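Local coordinates for maltose/maltodextrin-binding protein (Thermus thermophilus, PDB 2GH9), which binds maltotriose and, as a periplasmic maltose/maltodextrin-binding protein, probably hands such sugars on to a membrane transporter, at residues I3-H8 against E15-Q20; E19-F24 against V32-V37. One frame throughout, in Å; residues are numbered along the deposited sequence.

Overall arrangement
The chain enters the fold on strand 3-7, turns into helix 11-26 and comes back on strand 32-36, which lies parallel to the first strand. This is a beta-alpha-beta unit. Contact 1 closes its first loop, setting 3-8 against helix segment 15-20. Contact 2 closes the second, setting the later helix segment 19-24 against 32-37. The two follow one another along the chain and overlap at Glu19 and Gln20, so neither nests in the other. Their centres lie about 3 Å apart. Backbone bonds join the strands directly, Val5 to Glu33 and Val35. One helix is thus tied to two neighbouring strands, and the first strand runs on to the sugar pocket.

Contact 1 (I3-H8 against E15-Q20); sequences ITVWTH and EWLKEQ. With GLC (alpha-D-glucopyranose), chain B.
This contact is the first half of a beta-alpha-beta unit, where Val5 and Thr7 of strand 3-7 meet Leu17 of helix 11-26. A single methyl of Leu17, CD2, makes the touch. Leu17 CG stands anti to the backbone N (chi1 -179°), which points the side chain at the strand; chi2 (47°) then turns CD2 to it. Leu17 CD2 lies 3.6 Å from Thr7 CB, and the two side chains meet tip to tip. The same methyl reaches Val5 CG1 at 4.1 Å. Thr7 is buried, and its OG1 is hydrogen-bonded to Val60 O and Phe9 N.

Beyond the strand, His8 belongs to the sugar pocket. Its ND1 bonds GLC O2 at 2.8 Å with an angle of 151°, and O2 lies in the ring plane at the edge. GLC O1 adds weak bonds to His8 ND1 and to His8 O. The ring also meets Phe39 edge-to-face. With the imidazole cut back to an alanine, GLC O2 would probably lose this partner and Phe39 the ring it packs on.

Strand 58-63 packs on Val5 and Leu17 through Val60. Phe286 of helix 280-290 also touches Val5, and Val34 of strand 32-36 lies beside Thr7.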
loop_
_atom_site.group_PDB
_atom_site.type_symbol
_atom_site.label_atom_id
_atom_site.label_comp_id
_atom_site.label_asym_id
_atom_site.label_seq_id
_atom_site.Cartn_x
_atom_site.Cartn_y
_atom_site.Cartn_z
ATOM N N ILE A 3 17.568 -20.544 5.578
ATOM C CA ILE A 3 17.405 -19.129 5.218
ATOM C C ILE A 3 16.296 -18.513 6.057
ATOM O O ILE A 3 15.414 -19.222 6.516
ATOM C CB ILE A 3 17.113 -18.925 3.726
ATOM C CG1 ILE A 3 15.946 -19.813 3.266
ATOM C CG2 ILE A 3 18.388 -19.176 2.902
ATOM C CD1 ILE A 3 15.367 -19.402 1.969
ATOM N N THR A 4 16.357 -17.195 6.263
ATOM C CA THR A 4 15.331 -16.496 7.031
ATOM C C THR A 4 14.595 -15.486 6.157
ATOM O O THR A 4 15.178 -14.863 5.263
ATOM C CB THR A 4 15.895 -15.830 8.296
ATOM O OG1 THR A 4 16.737 -14.735 7.935
ATOM C CG2 THR A 4 16.708 -16.849 9.124
ATOM N N VAL A 5 13.290 -15.384 6.413
ATOM C CA VAL A 5 12.382 -14.478 5.708
ATOM C C VAL A 5 11.780 -13.521 6.723
ATOM O O VAL A 5 11.196 -13.960 7.686
ATOM C CB VAL A 5 11.225 -15.249 5.029
ATOM C CG1 VAL A 5 10.262 -14.294 4.256
ATOM C CG2 VAL A 5 11.779 -16.299 4.108
ATOM N N TRP A 6 11.953 -12.219 6.504
ATOM C CA TRP A 6 11.165 -11.210 7.223
ATOM C C TRP A 6 9.876 -10.947 6.480
ATOM O O TRP A 6 9.900 -10.774 5.252
ATOM C CB TRP A 6 11.944 -9.911 7.352
ATOM C CG TRP A 6 13.009 -9.966 8.379
ATOM C CD1 TRP A 6 13.229 -10.961 9.288
ATOM C CD2 TRP A 6 13.991 -8.965 8.627
ATOM N NE1 TRP A 6 14.312 -10.656 10.066
ATOM C CE2 TRP A 6 14.790 -9.425 9.695
ATOM C CE3 TRP A 6 14.290 -7.727 8.036
ATOM C CZ2 TRP A 6 15.861 -8.685 10.200
ATOM C CZ3 TRP A 6 15.350 -6.995 8.534
ATOM C CH2 TRP A 6 16.130 -7.479 9.612
ATOM N N THR A 7 8.759 -10.932 7.210
ATOM C CA THR A 7 7.456 -10.615 6.606
ATOM C C THR A 7 6.577 -9.753 7.511
ATOM O O THR A 7 6.629 -9.878 8.730
ATOM C CB THR A 7 6.671 -11.915 6.246
ATOM O OG1 THR A 7 5.508 -11.573 5.504
ATOM C CG2 THR A 7 6.278 -12.696 7.490
ATOM N N HIS A 8 5.757 -8.912 6.891
ATOM C CA HIS A 8 4.736 -8.109 7.588
ATOM C C HIS A 8 3.343 -8.730 7.471
ATOM O O HIS A 8 2.330 -8.146 7.901
ATOM C CB HIS A 8 4.704 -6.664 7.081
ATOM C CG HIS A 8 4.566 -6.518 5.591
ATOM N ND1 HIS A 8 3.345 -6.396 4.960
ATOM C CD2 HIS A 8 5.504 -6.394 4.617
ATOM C CE1 HIS A 8 3.535 -6.249 3.659
ATOM N NE2 HIS A 8 4.837 -6.217 3.428
ATOM N N GLU A 15 -0.184 -17.503 6.857
ATOM C CA GLU A 15 -0.323 -18.953 6.815
ATOM C C GLU A 15 0.113 -19.523 5.451
ATOM O O GLU A 15 0.808 -20.532 5.400
ATOM C CB GLU A 15 -1.734 -19.403 7.216
ATOM C CG GLU A 15 -1.724 -20.711 8.016
ATOM C CD GLU A 15 -1.047 -20.599 9.399
ATOM O OE1 GLU A 15 -1.530 -19.818 10.247
ATOM O OE2 GLU A 15 -0.034 -21.293 9.657
ATOM N N TRP A 16 -0.255 -18.851 4.366
ATOM C CA TRP A 16 0.266 -19.192 3.028
ATOM C C TRP A 16 1.804 -19.188 2.980
ATOM O O TRP A 16 2.427 -20.138 2.482
ATOM C CB TRP A 16 -0.303 -18.217 1.981
ATOM C CG TRP A 16 0.311 -18.263 0.588
ATOM C CD1 TRP A 16 -0.133 -18.984 -0.474
ATOM C CD2 TRP A 16 1.434 -17.511 0.112
ATOM N NE1 TRP A 16 0.625 -18.728 -1.577
ATOM C CE2 TRP A 16 1.604 -17.835 -1.248
ATOM C CE3 TRP A 16 2.305 -16.592 0.698
ATOM C CZ2 TRP A 16 2.621 -17.290 -2.022
ATOM C CZ3 TRP A 16 3.305 -16.040 -0.079
ATOM C CH2 TRP A 16 3.452 -16.395 -1.421
ATOM N N LEU A 17 2.411 -18.121 3.494
ATOM C CA LEU A 17 3.862 -18.000 3.484
ATOM C C LEU A 17 4.545 -19.125 4.294
ATOM O O LEU A 17 5.582 -19.664 3.865
ATOM C CB LEU A 17 4.308 -16.615 3.999
ATOM C CG LEU A 17 5.824 -16.379 4.002
ATOM C CD1 LEU A 17 6.436 -16.820 2.683
ATOM C CD2 LEU A 17 6.205 -14.932 4.337
ATOM N N LYS A 18 3.962 -19.465 5.444
ATOM C CA LYS A 18 4.486 -20.542 6.295
ATOM C C LYS A 18 4.410 -21.893 5.574
ATOM O O LYS A 18 5.353 -22.685 5.661
ATOM C CB LYS A 18 3.740 -20.606 7.647
ATOM C CG LYS A 18 4.076 -19.469 8.601
ATOM C CD LYS A 18 3.689 -19.825 10.051
ATOM C CE LYS A 18 4.049 -18.751 11.034
ATOM N NZ LYS A 18 5.526 -18.482 11.063
ATOM N N GLU A 19 3.300 -22.125 4.868
ATOM C CA GLU A 19 3.100 -23.335 4.071
ATOM C C GLU A 19 4.121 -23.441 2.950
ATOM O O GLU A 19 4.700 -24.513 2.742
ATOM C CB GLU A 19 1.697 -23.395 3.444
ATOM C CG GLU A 19 1.483 -24.661 2.574
ATOM C CD GLU A 19 0.230 -24.651 1.736
ATOM O OE1 GLU A 19 -0.631 -23.754 1.914
ATOM O OE2 GLU A 19 0.110 -25.563 0.877
ATOM N N GLN A 20 4.317 -22.345 2.210
ATOM C CA GLN A 20 5.314 -22.347 1.139
ATOM C C GLN A 20 6.721 -22.613 1.686
ATOM O O GLN A 20 7.553 -23.235 1.009
ATOM C CB GLN A 20 5.285 -21.036 0.326
ATOM C CG GLN A 20 3.919 -20.615 -0.234
ATOM C CD GLN A 20 2.955 -21.780 -0.500
ATOM O OE1 GLN A 20 1.835 -21.820 0.033
ATOM N NE2 GLN A 20 3.389 -22.725 -1.322
HETATM C C1 GLC B . 0.191 -4.694 7.135
HETATM C C2 GLC B . -0.011 -5.044 5.662
HETATM C C3 GLC B . 0.569 -3.945 4.793
HETATM C C4 GLC B . -0.089 -2.605 5.155
HETATM C C5 GLC B . 0.111 -2.272 6.643
HETATM C C6 GLC B . -0.695 -1.025 7.054
HETATM O O1 GLC B . 1.584 -4.774 7.427
HETATM O O2 GLC B . 0.573 -6.329 5.355
HETATM O O3 GLC B . 0.406 -4.230 3.394
HETATM O O4 GLC B . 0.574 -1.568 4.455
HETATM O O5 GLC B . -0.306 -3.383 7.434
HETATM O O6 GLC B . -0.559 -0.742 8.460
#

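Contact 2 (E19-F24 against V32-V37); sequences EQARTF and VEVVEV
The Phe24 ring meets Val32 through one ring atom, CD2, which lies 3.8 Å from Val32 CG2. The methyl comes in obliquely, and the two side chains cross at about a right angle. Phe24 CG is anti to the backbone N (chi1 -168°), which brings the ring off the helix beside the start of the strand. The ring of Phe286, on helix 280-290, also meets that of Phe24. The other flat group is the guanidinium of Arg22. One face of it lies over Glu19 CA, toward the rim, within the helix itself.

Ala21 lies at the middle of the contact. Its CB is 3.6 Å from Val32 CG1 and 3.8 Å from Val34 CG2. Val32 therefore uses both methyls on the helix, CG1 on Ala21 and CG2 on Phe24. The small alanine side chain goes with a close approach of the backbones, the CA atoms of Ala21 and Val32 being 5.4 Å apart. The local axes of helix and strand run nearly antiparallel, at 166°, as expected for the return leg of a beta-alpha-beta unit. Val34 also packs on Leu17 of the same helix.

A water lies between the two backbones at one end. It accepts from Val32 N at 2.7 Å and lies 3.1 Å from Ala21 O, to which it can donate. Within the helix, Glu19 O takes bonds from both Thr23 N and Thr23 OG1. The hydroxyl lies above the carbonyl plane.

The direct contacts are thus between apolar side chains, and the small Ala21 side chain, set against the two valines, is consistent with the close spacing of helix and strand here. Polarity enters through the water, which gives the Val32 N-H an acceptor.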
loop_
_atom_site.group_PDB
_atom_site.type_symbol
_atom_site.label_atom_id
_atom_site.label_comp_id
_atom_site.label_asym_id
_atom_site.label_seq_id
_atom_site.Cartn_x
_atom_site.Cartn_y
_atom_site.Cartn_z
ATOM N N GLU A 19 3.300 -22.125 4.868
ATOM C CA GLU A 19 3.100 -23.335 4.071
ATOM C C GLU A 19 4.121 -23.441 2.950
ATOM O O GLU A 19 4.700 -24.513 2.742
ATOM C CB GLU A 19 1.697 -23.395 3.444
ATOM C CG GLU A 19 1.483 -24.661 2.574
ATOM C CD GLU A 19 0.230 -24.651 1.736
ATOM O OE1 GLU A 19 -0.631 -23.754 1.914
ATOM O OE2 GLU A 19 0.110 -25.563 0.877
ATOM N N GLN A 20 4.317 -22.345 2.210
ATOM C CA GLN A 20 5.314 -22.347 1.139
ATOM C C GLN A 20 6.721 -22.613 1.686
ATOM O O GLN A 20 7.553 -23.235 1.009
ATOM C CB GLN A 20 5.285 -21.036 0.326
ATOM C CG GLN A 20 3.919 -20.615 -0.234
ATOM C CD GLN A 20 2.955 -21.780 -0.500
ATOM O OE1 GLN A 20 1.835 -21.820 0.033
ATOM N NE2 GLN A 20 3.389 -22.725 -1.322
ATOM N N ALA A 21 6.984 -22.145 2.902
ATOM C CA ALA A 21 8.281 -22.348 3.543
ATOM C C ALA A 21 8.473 -23.825 3.904
ATOM O O ALA A 21 9.573 -24.377 3.741
ATOM C CB ALA A 21 8.419 -21.471 4.788
ATOM N N ARG A 22 7.398 -24.444 4.409
ATOM C CA ARG A 22 7.412 -25.878 4.723
ATOM C C ARG A 22 7.643 -26.694 3.441
ATOM O O ARG A 22 8.562 -27.512 3.373
ATOM C CB ARG A 22 6.108 -26.294 5.433
ATOM C CG ARG A 22 6.040 -25.870 6.903
ATOM C CD ARG A 22 4.951 -26.614 7.662
ATOM N NE ARG A 22 3.637 -26.390 7.058
ATOM C CZ ARG A 22 2.802 -25.398 7.380
ATOM N NH1 ARG A 22 3.109 -24.511 8.326
ATOM N NH2 ARG A 22 1.638 -25.298 6.750
ATOM N N THR A 23 6.831 -26.431 2.420
ATOM C CA THR A 23 6.970 -27.068 1.116
ATOM C C THR A 23 8.388 -26.942 0.500
ATOM O O THR A 23 8.886 -27.913 -0.072
ATOM C CB THR A 23 5.927 -26.530 0.133
ATOM O OG1 THR A 23 4.618 -26.760 0.664
ATOM C CG2 THR A 23 6.040 -27.207 -1.206
ATOM N N PHE A 24 9.026 -25.775 0.625
ATOM C CA PHE A 24 10.399 -25.592 0.127
ATOM C C PHE A 24 11.427 -26.424 0.889
ATOM O O PHE A 24 12.425 -26.826 0.316
ATOM C CB PHE A 24 10.834 -24.122 0.194
ATOM C CG PHE A 24 12.101 -23.827 -0.556
ATOM C CD1 PHE A 24 12.102 -23.763 -1.944
ATOM C CD2 PHE A 24 13.288 -23.583 0.118
ATOM C CE1 PHE A 24 13.278 -23.470 -2.648
ATOM C CE2 PHE A 24 14.465 -23.293 -0.579
ATOM C CZ PHE A 24 14.454 -23.233 -1.956
ATOM N N VAL A 32 13.424 -23.046 6.117
ATOM C CA VAL A 32 13.033 -21.640 5.972
ATOM C C VAL A 32 12.371 -21.153 7.260
ATOM O O VAL A 32 11.338 -21.711 7.681
ATOM C CB VAL A 32 12.066 -21.431 4.802
ATOM C CG1 VAL A 32 11.697 -19.930 4.669
ATOM C CG2 VAL A 32 12.673 -21.948 3.511
ATOM N N GLU A 33 12.966 -20.141 7.889
ATOM C CA GLU A 33 12.375 -19.532 9.076
ATOM C C GLU A 33 11.617 -18.239 8.696
ATOM O O GLU A 33 12.195 -17.295 8.187
ATOM C CB GLU A 33 13.413 -19.264 10.188
ATOM C CG GLU A 33 12.744 -19.179 11.609
ATOM C CD GLU A 33 13.595 -18.517 12.688
ATOM O OE1 GLU A 33 14.838 -18.732 12.715
ATOM O OE2 GLU A 33 13.027 -17.776 13.531
ATOM N N VAL A 34 10.307 -18.241 8.932
ATOM C CA VAL A 34 9.476 -17.063 8.689
ATOM C C VAL A 34 9.450 -16.218 9.976
ATOM O O VAL A 34 9.041 -16.687 11.030
ATOM C CB VAL A 34 8.082 -17.491 8.204
ATOM C CG1 VAL A 34 7.170 -16.260 7.950
ATOM C CG2 VAL A 34 8.221 -18.354 6.933
ATOM N N VAL A 35 9.941 -14.988 9.885
ATOM C CA VAL A 35 10.037 -14.079 11.023
ATOM C C VAL A 35 9.109 -12.890 10.753
ATOM O O VAL A 35 9.234 -12.203 9.732
ATOM C CB VAL A 35 11.516 -13.649 11.284
ATOM C CG1 VAL A 35 11.630 -12.600 12.384
ATOM C CG2 VAL A 35 12.383 -14.870 11.653
ATOM N N GLU A 36 8.153 -12.692 11.659
ATOM C CA GLU A 36 7.253 -11.543 11.618
ATOM C C GLU A 36 7.945 -10.278 12.118
ATOM O O GLU A 36 8.724 -10.306 13.080
ATOM C CB GLU A 36 5.990 -11.808 12.428
ATOM C CG GLU A 36 5.106 -12.882 11.823
ATOM C CD GLU A 36 4.190 -13.537 12.858
ATOM O OE1 GLU A 36 3.067 -13.031 13.080
ATOM O OE2 GLU A 36 4.594 -14.576 13.427
ATOM N N VAL A 37 7.669 -9.187 11.415
ATOM C CA VAL A 37 8.239 -7.863 11.669
ATOM C C VAL A 37 7.119 -6.892 11.323
ATOM O O VAL A 37 6.495 -7.041 10.257
ATOM C CB VAL A 37 9.415 -7.509 10.749
ATOM C CG1 VAL A 37 10.094 -6.174 11.227
ATOM C CG2 VAL A 37 10.419 -8.680 10.579
HETATM O O HOH W 1 11.251 -24.634 6.277
#